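Local coordinates for endonuclease IV (Thermus thermophilus, PDB 3AAM) that cleaves phosphodiester bonds at apurinic or apyrimidinic sites in DNA, leaving a 3'-hydroxyl and a 5'-terminal sugar phosphate, during base excision repair, at the manganese (II) ion site. Numbering follows the deposited sequence.

The manganese (II) ion site. Residues 140, 169, 172, 217, 219, 248. With MN (manganese (II) ion), chain B; PO4 (phosphate ion), chain C.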
# COMPACT_ATOMS: atom_id res chain seq x y z
N ASN A 140 -4.01 6.10 4.70
CA ASN A 140 -4.15 7.18 5.66
C ASN A 140 -2.79 7.86 5.57
O ASN A 140 -1.81 7.24 5.14
CB ASN A 140 -4.40 6.65 7.07
CG ASN A 140 -3.33 5.67 7.52
OD1 ASN A 140 -3.19 4.59 6.95
ND2 ASN A 140 -2.58 6.05 8.55
N ASP A 169 -1.42 2.51 6.97
CA ASP A 169 0.03 2.62 7.06
C ASP A 169 0.28 3.02 8.51
O ASP A 169 -0.13 4.09 8.96
CB ASP A 169 0.59 3.68 6.11
CG ASP A 169 2.11 3.74 6.14
OD1 ASP A 169 2.67 3.93 7.25
OD2 ASP A 169 2.74 3.60 5.08
N HIS A 172 2.42 6.28 8.97
CA HIS A 172 1.59 7.46 8.74
C HIS A 172 0.68 7.72 9.93
O HIS A 172 0.54 8.86 10.38
CB HIS A 172 0.73 7.28 7.49
CG HIS A 172 1.52 7.18 6.22
ND1 HIS A 172 0.92 6.98 5.00
CD2 HIS A 172 2.85 7.24 5.99
CE1 HIS A 172 1.86 6.93 4.06
NE2 HIS A 172 3.03 7.08 4.64
N ASP A 217 6.91 11.74 7.82
CA ASP A 217 6.67 10.49 7.10
C ASP A 217 8.02 9.93 6.66
O ASP A 217 8.49 10.21 5.56
CB ASP A 217 5.78 10.75 5.88
CG ASP A 217 5.49 9.48 5.09
OD1 ASP A 217 5.85 8.38 5.55
OD2 ASP A 217 4.88 9.58 4.00
N HIS A 219 9.74 6.17 6.82
CA HIS A 219 9.67 4.74 7.15
C HIS A 219 10.96 4.21 7.75
O HIS A 219 12.05 4.69 7.43
CB HIS A 219 9.34 3.90 5.92
CG HIS A 219 8.14 4.35 5.15
ND1 HIS A 219 7.77 3.77 3.96
CD2 HIS A 219 7.25 5.34 5.38
CE1 HIS A 219 6.70 4.37 3.49
NE2 HIS A 219 6.36 5.34 4.33
N GLU A 248 7.64 -1.20 3.46
CA GLU A 248 8.18 -0.34 2.41
C GLU A 248 9.42 0.38 2.91
O GLU A 248 9.36 1.54 3.31
CB GLU A 248 7.12 0.69 1.99
CG GLU A 248 5.77 0.11 1.61
CD GLU A 248 4.76 1.19 1.28
OE1 GLU A 248 4.62 2.14 2.08
OE2 GLU A 248 4.10 1.08 0.23
MN MN B . 5.07 7.12 3.69
P PO4 C . 3.78 5.60 0.73
O1 PO4 C . 5.05 5.69 -0.19
O2 PO4 C . 3.34 4.09 0.88
O3 PO4 C . 4.12 6.18 2.14
O4 PO4 C . 2.61 6.43 0.10
O HOH W 1 7.07 7.84 2.36
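His172 and His219 both carry CG anti to the carbonyl carbon (chi1 -65° and -52°), which, with the ring torsions, brings each NE2 to the manganese, whereas Asp217 holds CG anti to its backbone N (chi1 -180°) and turns both carboxylate oxygens toward the metal. Manganese lies 2.2 Å from His172 NE2 and 2.3 Å from His219 NE2. Asp217 chelates through both oxygens, OD1 2.4 Å from the manganese and OD2 slightly farther, and phosphate O3 and a water also bind, giving a distorted six-coordinate shell as modelled. Second-shell carbonyls fix the rotation of both imidazoles: His172 ND1 donates in its ring plane to Asn140 O (2.7 Å), as His219 ND1 does to Glu248 O (2.8 Å), and this may make the rings better electron donors to the metal. Asp169, at the end of strand 165-169, lays its carboxylate over one face of the His172 ring, CG 3.4 Å above the centre, while OD1 accepts the backbone N-H of His172, its N 2.9 Å away, from above the carboxylate plane. An alanine here would lose both the cap on the ring and this acceptor at the start of helix 170-176, and would probably loosen the placement of His172. Glu248 reaches the phosphate with OE1 2.6 Å from O2, a hydrogen bond if one of the pair is protonated. The phosphate may come from crystallisation, but its metal-bound oxygen suggests how this TIM-barrel active site could hold and polarise the DNA phosphodiester for hydrolysis.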